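PDB 4YZT: cellulose hydrolase from Bacillus licheniformis, which hydrolyses internal beta-1,4-glucosidic linkages of cellulose as a tri-modular family 5 endoglucanase, with cellotetraose bound in this crystal. Local coordinates for residues A[199-204]-A[219-224]; A[205-210]-A[257-262]; A[450-455]-A[501-506]. All blocks are in the same frame, centred on the assembly; numbering follows the deposited sequence.

Contact 1 (A[199-204]-A[219-224]); sequences LEDNKD and VLTYHY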
# COMPACT_ATOMS: atom_id res chain seq x y z
N LEU A 199 10.81 16.43 7.65
CA LEU A 199 11.62 15.22 7.80
C LEU A 199 10.79 13.95 7.62
O LEU A 199 9.70 13.84 8.17
CB LEU A 199 12.30 15.19 9.17
CG LEU A 199 13.45 16.19 9.25
CD1 LEU A 199 13.91 16.39 10.69
CD2 LEU A 199 14.60 15.69 8.37
N GLU A 200 11.32 13.03 6.83
CA GLU A 200 10.74 11.70 6.62
C GLU A 200 9.34 11.73 6.00
O GLU A 200 8.62 10.73 6.09
CB GLU A 200 10.72 10.93 7.95
CG GLU A 200 12.11 10.70 8.53
CD GLU A 200 12.12 9.77 9.74
OE1 GLU A 200 11.10 9.69 10.45
OE2 GLU A 200 13.16 9.11 9.97
N ASP A 201 8.98 12.84 5.34
CA ASP A 201 7.64 13.06 4.82
C ASP A 201 6.60 12.75 5.89
O ASP A 201 5.53 12.23 5.61
CB ASP A 201 7.39 12.20 3.57
CG ASP A 201 8.07 12.76 2.32
OD1 ASP A 201 8.14 14.01 2.19
OD2 ASP A 201 8.54 11.97 1.49
N ASN A 202 6.94 13.06 7.14
CA ASN A 202 6.09 12.68 8.25
C ASN A 202 5.10 13.80 8.59
O ASN A 202 5.44 14.99 8.57
CB ASN A 202 6.95 12.30 9.47
CG ASN A 202 6.12 12.07 10.72
OD1 ASN A 202 5.82 13.02 11.45
ND2 ASN A 202 5.76 10.82 10.98
N LYS A 203 3.87 13.40 8.89
CA LYS A 203 2.78 14.34 9.14
C LYS A 203 3.04 15.22 10.38
O LYS A 203 2.71 16.41 10.40
CB LYS A 203 1.49 13.55 9.28
CG LYS A 203 0.42 14.16 10.13
CD LYS A 203 -0.52 13.07 10.60
CE LYS A 203 -0.02 12.40 11.87
NZ LYS A 203 -0.38 13.19 13.09
N ASP A 204 3.66 14.65 11.40
CA ASP A 204 3.89 15.43 12.61
C ASP A 204 5.04 16.41 12.42
O ASP A 204 5.02 17.51 12.96
CB ASP A 204 4.14 14.49 13.80
CG ASP A 204 2.89 13.71 14.17
OD1 ASP A 204 1.81 14.32 14.22
OD2 ASP A 204 2.99 12.48 14.37
N VAL A 219 3.27 22.85 -3.01
CA VAL A 219 2.32 21.85 -2.53
C VAL A 219 2.99 21.15 -1.34
O VAL A 219 4.20 20.88 -1.37
CB VAL A 219 1.95 20.84 -3.63
CG1 VAL A 219 1.03 19.72 -3.10
CG2 VAL A 219 1.26 21.56 -4.78
N LEU A 220 2.22 20.87 -0.29
CA LEU A 220 2.80 20.20 0.88
C LEU A 220 2.53 18.70 0.78
O LEU A 220 1.56 18.29 0.16
CB LEU A 220 2.22 20.76 2.18
CG LEU A 220 2.26 22.29 2.31
CD1 LEU A 220 1.77 22.73 3.69
CD2 LEU A 220 3.64 22.85 2.00
N THR A 221 3.40 17.89 1.39
CA THR A 221 3.21 16.45 1.32
C THR A 221 3.54 15.75 2.63
O THR A 221 4.32 16.26 3.45
CB THR A 221 4.07 15.84 0.18
OG1 THR A 221 3.60 14.51 -0.13
CG2 THR A 221 5.56 15.82 0.55
N TYR A 222 2.91 14.61 2.82
CA TYR A 222 3.30 13.64 3.85
C TYR A 222 2.92 12.26 3.32
O TYR A 222 2.23 12.14 2.29
CB TYR A 222 2.63 13.93 5.20
CG TYR A 222 1.12 13.83 5.21
CD1 TYR A 222 0.48 12.67 5.62
CD2 TYR A 222 0.32 14.92 4.83
CE1 TYR A 222 -0.91 12.58 5.62
CE2 TYR A 222 -1.07 14.83 4.84
CZ TYR A 222 -1.68 13.66 5.24
OH TYR A 222 -3.05 13.55 5.26
N HIS A 223 3.41 11.22 4.00
CA HIS A 223 3.00 9.85 3.69
C HIS A 223 2.20 9.32 4.87
O HIS A 223 2.40 9.75 6.02
CB HIS A 223 4.22 8.96 3.43
CG HIS A 223 5.04 9.39 2.25
ND1 HIS A 223 6.24 8.80 1.93
CD2 HIS A 223 4.82 10.34 1.31
CE1 HIS A 223 6.74 9.37 0.84
NE2 HIS A 223 5.90 10.32 0.45
N TYR A 224 1.30 8.38 4.61
CA TYR A 224 0.47 7.85 5.69
C TYR A 224 0.38 6.35 5.61
O TYR A 224 -0.16 5.82 4.64
CB TYR A 224 -0.94 8.45 5.63
CG TYR A 224 -1.75 8.16 6.88
CD1 TYR A 224 -1.58 8.93 8.03
CD2 TYR A 224 -2.67 7.12 6.91
CE1 TYR A 224 -2.31 8.67 9.18
CE2 TYR A 224 -3.42 6.86 8.06
CZ TYR A 224 -3.23 7.64 9.20
OH TYR A 224 -3.96 7.40 10.35
O HOH W 1 6.13 15.93 5.60
O HOH W 2 2.98 10.90 8.46
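D201 lies against H223, its side chain spread over the imidazole while its backbone binds the same residue. The CB stands 3.8 Å from the ring centroid, only 3° off the normal, a CH-pi contact over the middle of the face. CG, set beside the backbone N (chi1 -77°), stays over the ring, the carboxylate plane turned 46° from the ring plane. CG is 3.8 Å from H223 NE2, and there the branches part. OD1 touches T221 CG2 at 3.6 Å. OD2 comes to 3.2 Å from H223 CE1, but its hydrogen-bond donor is E162 N. Aspartate thus suits the place: a short methylene for the ring and a carboxylate for the E162 amide. H223 ND1 is hydrogen-bonded to E162 OE2 and more weakly to O1 of a bound glucose unit. Between the backbones, H223 N donates to D201 O at 2.8 Å.

Farther along, K203 CB rests 3.9 Å from Y222 CD1. Water 1 links N202 O to T221 O, and water 2 links K203 N to H223 O. N202 is the N-cap of helix 203-208, its OD1 accepting from E205 N and weakly from D204 N. The arrangement belongs to the beta-alpha-beta unit of a TIM barrel, whose loop after strand 194-196 packs on strand 218-224 where H223 enters the glycan pocket typical of family 5 glycosidases.

Contact 2 (A[205-210]-A[257-262]); sequences ELLHSF and YEKFVR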
# COMPACT_ATOMS: atom_id res chain seq x y z
N GLU A 205 6.03 16.03 11.62
CA GLU A 205 7.09 16.96 11.28
C GLU A 205 6.54 18.14 10.48
O GLU A 205 6.93 19.30 10.70
CB GLU A 205 8.21 16.27 10.49
CG GLU A 205 8.92 15.16 11.25
CD GLU A 205 9.82 15.65 12.39
OE1 GLU A 205 10.32 16.80 12.34
OE2 GLU A 205 10.03 14.86 13.33
N LEU A 206 5.63 17.84 9.56
CA LEU A 206 5.00 18.88 8.75
C LEU A 206 4.26 19.90 9.65
O LEU A 206 4.25 21.11 9.38
CB LEU A 206 4.03 18.26 7.74
CG LEU A 206 3.49 19.20 6.67
CD1 LEU A 206 4.57 19.50 5.64
CD2 LEU A 206 2.27 18.60 6.03
N LEU A 207 3.68 19.39 10.73
CA LEU A 207 2.86 20.20 11.62
C LEU A 207 3.67 20.97 12.66
O LEU A 207 3.20 22.00 13.16
CB LEU A 207 1.86 19.29 12.33
CG LEU A 207 0.75 18.76 11.42
CD1 LEU A 207 -0.06 17.68 12.12
CD2 LEU A 207 -0.16 19.92 11.00
N HIS A 208 4.88 20.50 12.97
CA HIS A 208 5.60 21.04 14.13
C HIS A 208 7.02 21.55 13.90
O HIS A 208 7.52 22.33 14.71
CB HIS A 208 5.65 19.98 15.24
CG HIS A 208 4.30 19.50 15.66
ND1 HIS A 208 3.31 20.35 16.10
CD2 HIS A 208 3.77 18.25 15.70
CE1 HIS A 208 2.23 19.65 16.39
NE2 HIS A 208 2.48 18.37 16.16
N SER A 209 7.67 21.11 12.84
CA SER A 209 9.07 21.48 12.61
C SER A 209 9.27 22.14 11.26
O SER A 209 10.22 22.90 11.02
CB SER A 209 9.96 20.24 12.73
OG SER A 209 9.57 19.46 13.85
N PHE A 210 8.35 21.85 10.36
CA PHE A 210 8.37 22.37 9.01
C PHE A 210 7.98 23.84 8.98
O PHE A 210 7.13 24.28 9.76
CB PHE A 210 7.41 21.53 8.17
CG PHE A 210 7.18 22.03 6.78
CD1 PHE A 210 8.07 21.74 5.77
CD2 PHE A 210 6.03 22.74 6.48
CE1 PHE A 210 7.83 22.17 4.47
CE2 PHE A 210 5.79 23.18 5.18
CZ PHE A 210 6.69 22.89 4.18
N TYR A 257 -5.35 19.60 7.58
CA TYR A 257 -6.37 20.44 6.98
C TYR A 257 -6.45 21.78 7.72
O TYR A 257 -6.49 22.84 7.11
CB TYR A 257 -7.73 19.74 7.00
CG TYR A 257 -8.85 20.67 6.65
CD1 TYR A 257 -9.10 21.00 5.32
CD2 TYR A 257 -9.66 21.22 7.63
CE1 TYR A 257 -10.12 21.86 4.98
CE2 TYR A 257 -10.69 22.08 7.30
CZ TYR A 257 -10.92 22.40 5.98
OH TYR A 257 -11.94 23.25 5.64
N GLU A 258 -6.47 21.73 9.05
CA GLU A 258 -6.69 22.95 9.81
C GLU A 258 -5.52 23.94 9.72
O GLU A 258 -5.73 25.15 9.64
CB GLU A 258 -6.97 22.62 11.28
CG GLU A 258 -8.27 21.84 11.52
CD GLU A 258 -8.41 21.40 12.97
OE1 GLU A 258 -9.37 21.84 13.65
OE2 GLU A 258 -7.55 20.63 13.45
N LYS A 259 -4.28 23.44 9.73
CA LYS A 259 -3.12 24.33 9.72
C LYS A 259 -2.80 24.83 8.32
O LYS A 259 -2.39 25.97 8.15
CB LYS A 259 -1.88 23.64 10.30
CG LYS A 259 -0.68 24.59 10.44
CD LYS A 259 0.46 24.00 11.25
CE LYS A 259 1.50 25.06 11.56
NZ LYS A 259 2.44 24.59 12.61
N PHE A 260 -3.00 23.96 7.33
CA PHE A 260 -2.48 24.25 5.99
C PHE A 260 -3.54 24.36 4.91
O PHE A 260 -3.59 25.36 4.21
CB PHE A 260 -1.45 23.19 5.59
CG PHE A 260 -0.20 23.20 6.45
CD1 PHE A 260 0.61 24.32 6.51
CD2 PHE A 260 0.17 22.08 7.18
CE1 PHE A 260 1.76 24.34 7.30
CE2 PHE A 260 1.32 22.08 7.96
CZ PHE A 260 2.11 23.21 8.02
N VAL A 261 -4.38 23.33 4.75
CA VAL A 261 -5.30 23.31 3.62
C VAL A 261 -6.26 24.49 3.66
O VAL A 261 -6.45 25.17 2.65
CB VAL A 261 -6.12 21.99 3.54
CG1 VAL A 261 -7.14 22.05 2.40
CG2 VAL A 261 -5.20 20.78 3.35
N ARG A 262 -6.85 24.76 4.82
CA ARG A 262 -7.83 25.84 4.84
C ARG A 262 -7.14 27.21 4.88
O ARG A 262 -7.81 28.24 4.83
CB ARG A 262 -8.82 25.67 6.00
CG ARG A 262 -8.31 25.92 7.39
CD ARG A 262 -9.46 25.78 8.38
NE ARG A 262 -8.98 25.89 9.75
CZ ARG A 262 -9.57 25.35 10.81
NH1 ARG A 262 -10.70 24.65 10.67
NH2 ARG A 262 -9.03 25.51 12.00
O HOH W 3 4.76 23.48 10.66
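L207 and K259, their CA atoms 7.5 Å apart, mark where the end of helix 203-208 meets the last turn of helix 243-261, a turn widened to the pi type with R262 N bonded to Y257 O. K259 bridges the two. Its CG is anti to the backbone N (chi1 -174°) and the chain beyond is extended, which carries NZ to L207 O at 2.8 Å, tilted 33° from the carbonyl plane. NZ also donates to water 3, which lies 2.7 Å from L206 O. Lysine fits here because its methylenes can run past L207 while its charge probably gains from the carbonyls at a helix C-terminus.

Beside it F260 supplies the apolar half. Its ring carries K259 CG over the centre of one face, and at its edge CZ is 3.3 Å from L206 O. CE2 meets L206 CG at 3.8 Å and L207 CD2 at 4.0 Å, so both leucines converge on the one rim atom CE2. F260 CZ then reaches the edge of the F210 ring, 4.2 Å from CD2, while L206 CD1 sits over one face of that ring, offset toward its rim.

Both phenylalanines also pack on L220 of barrel strand 218-224. Outside the pair, F210 touches N172 and N175 of helix 168-184, and L207 leans on P255 and V256, so helix 203-208 is wedged between its neighbours over the barrel wall.

Contact 3 (A[450-455]-A[501-506]); sequences GDLKIP and LYLKER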
# COMPACT_ATOMS: atom_id res chain seq x y z
N GLY A 450 18.65 -20.74 4.08
CA GLY A 450 17.38 -20.51 3.42
C GLY A 450 16.19 -20.83 4.30
O GLY A 450 16.33 -21.29 5.44
N ASP A 451 15.00 -20.60 3.76
CA ASP A 451 13.76 -20.71 4.50
C ASP A 451 13.40 -22.17 4.74
O ASP A 451 13.87 -23.07 4.03
CB ASP A 451 12.63 -20.00 3.75
CG ASP A 451 12.98 -18.56 3.39
OD1 ASP A 451 13.87 -17.99 4.07
OD2 ASP A 451 12.36 -17.99 2.44
N LEU A 452 12.58 -22.41 5.76
CA LEU A 452 12.03 -23.75 6.00
C LEU A 452 10.69 -23.88 5.28
O LEU A 452 9.75 -23.11 5.54
CB LEU A 452 11.85 -24.01 7.50
CG LEU A 452 11.16 -25.34 7.91
CD1 LEU A 452 12.03 -26.56 7.59
CD2 LEU A 452 10.78 -25.32 9.39
N LYS A 453 10.61 -24.85 4.38
CA LYS A 453 9.38 -25.17 3.69
C LYS A 453 8.57 -26.17 4.51
O LYS A 453 9.11 -27.16 4.99
CB LYS A 453 9.67 -25.75 2.31
CG LYS A 453 8.44 -26.12 1.50
CD LYS A 453 8.83 -26.75 0.17
CE LYS A 453 7.61 -26.94 -0.72
NZ LYS A 453 7.94 -27.61 -2.00
N ILE A 454 7.28 -25.87 4.68
CA ILE A 454 6.34 -26.75 5.35
C ILE A 454 5.23 -27.10 4.36
O ILE A 454 4.25 -26.37 4.24
CB ILE A 454 5.77 -26.08 6.62
CG1 ILE A 454 6.92 -25.71 7.58
CG2 ILE A 454 4.75 -26.99 7.30
CD1 ILE A 454 6.65 -24.48 8.45
N PRO A 455 5.38 -28.22 3.64
CA PRO A 455 4.36 -28.63 2.67
C PRO A 455 2.99 -28.79 3.34
O PRO A 455 2.90 -29.33 4.44
CB PRO A 455 4.88 -29.98 2.14
CG PRO A 455 6.36 -29.90 2.35
CD PRO A 455 6.53 -29.14 3.64
N LEU A 501 3.46 -23.50 3.49
CA LEU A 501 3.81 -22.53 4.51
C LEU A 501 5.32 -22.44 4.66
O LEU A 501 6.02 -23.44 4.52
CB LEU A 501 3.17 -22.93 5.84
CG LEU A 501 1.65 -23.14 5.81
CD1 LEU A 501 1.16 -23.83 7.07
CD2 LEU A 501 0.93 -21.80 5.61
N TYR A 502 5.82 -21.24 4.97
CA TYR A 502 7.26 -21.01 5.06
C TYR A 502 7.61 -20.18 6.29
O TYR A 502 6.94 -19.20 6.59
CB TYR A 502 7.78 -20.29 3.82
CG TYR A 502 7.78 -21.12 2.54
CD1 TYR A 502 8.92 -21.78 2.12
CD2 TYR A 502 6.63 -21.21 1.75
CE1 TYR A 502 8.93 -22.53 0.95
CE2 TYR A 502 6.63 -21.96 0.59
CZ TYR A 502 7.78 -22.61 0.19
OH TYR A 502 7.79 -23.36 -0.96
N LEU A 503 8.66 -20.60 7.00
CA LEU A 503 9.33 -19.75 7.98
C LEU A 503 10.63 -19.23 7.40
O LEU A 503 11.46 -20.00 6.89
CB LEU A 503 9.62 -20.51 9.27
CG LEU A 503 8.43 -20.86 10.15
CD1 LEU A 503 8.89 -21.74 11.29
CD2 LEU A 503 7.80 -19.57 10.69
N LYS A 504 10.82 -17.93 7.49
CA LYS A 504 12.00 -17.30 6.93
C LYS A 504 13.27 -17.69 7.69
O LYS A 504 13.23 -17.94 8.90
CB LYS A 504 11.84 -15.78 6.91
CG LYS A 504 10.78 -15.30 5.92
CD LYS A 504 11.32 -15.16 4.51
CE LYS A 504 12.22 -13.96 4.41
NZ LYS A 504 12.28 -13.42 3.03
N GLU A 505 14.37 -17.77 6.96
CA GLU A 505 15.68 -18.05 7.54
C GLU A 505 15.95 -17.21 8.79
O GLU A 505 16.47 -17.70 9.79
CB GLU A 505 16.78 -17.79 6.50
CG GLU A 505 18.14 -18.25 6.95
CD GLU A 505 19.25 -17.72 6.07
OE1 GLU A 505 19.53 -16.51 6.13
OE2 GLU A 505 19.82 -18.53 5.31
N ARG A 506 15.58 -15.93 8.71
CA ARG A 506 15.67 -15.01 9.84
C ARG A 506 15.17 -15.61 11.15
O ARG A 506 15.83 -15.50 12.19
CB ARG A 506 14.88 -13.74 9.52
CG ARG A 506 14.57 -12.85 10.71
CD ARG A 506 13.78 -11.62 10.26
NE ARG A 506 13.17 -10.91 11.38
CZ ARG A 506 13.82 -10.05 12.17
NH1 ARG A 506 13.17 -9.46 13.16
NH2 ARG A 506 15.10 -9.78 11.96
O HOH W 4 13.26 -15.97 1.14
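G450-D451 and E505 are tied by two bonds: the D451 side chain takes the E505 amide, and the E505 side chain that of G450. E505 N donates to D451 OD1 at 2.9 Å, on the anti side of the carboxylate and 33° out of its plane, and G450 N donates to E505 OE2 at 2.8 Å in a nearly straight bond (171°). A carboxylate suits this place because E505 opens helix 505-510, and the amide end of the helix would probably favour the negative charge of D451. The other oxygen, D451 OD2, accepts from Y495 OH and from water 4 at 2.6 Å; its CB lies against L503 O. An alanine here would probably leave the E505 amide and the Y495 hydroxyl without their acceptor, setting the helix start less firmly against the strand. G450 has backbone angles at which a side chain would press on the preceding carbonyl oxygen.

Next comes the antiparallel ladder. L452 with L503 and I454 with L501 are hydrogen-bonded pairs, I454 N meeting L501 O at 2.7 Å, and K453 with Y502 is the non-hydrogen-bonded pair between them. On the K453 face the lysine runs alongside the tyrosine, pointing the same way: CB is 3.6 Å from Y502 CE1 and CE 3.6 Å from Y502 OH. K453 CG is anti to its backbone N (chi1 -179°), which starts the chain along the ring. On the opposite face branched aliphatics meet, with I454 CB 4.2 Å from L501 CB.

Farther out, Y495 stacks on the Y502 ring, while F441, F517 and F519 of the facing sheet receive the leucines and I454. Two sheets closing over such an apolar layer form a beta-sandwich, here the C-terminal module, consistent with the carbohydrate-binding modules attached to cellulases.

Overall arrangement
Contacts 1 and 2 are neighbours in the catalytic barrel, their centres 9 Å apart, and share helix 203-208: the loop leading into it packs on H223 of the sugar pocket, and its end faces helix 243-261. They touch directly, L220 CD1 lying 3.4 Å from F260 CG. H223 of contact 1 comes within about 3 Å of a bound glucose unit, whereas the L206 side chain of contact 2 is about 14 Å from one. Contact 3 belongs to another module, its centre about 36 Å from that of contact 1 and 45 Å from that of contact 2. Its K504 side chain nevertheless lies about 9 Å from a glucose unit, so the cellotetraose lies near both modules.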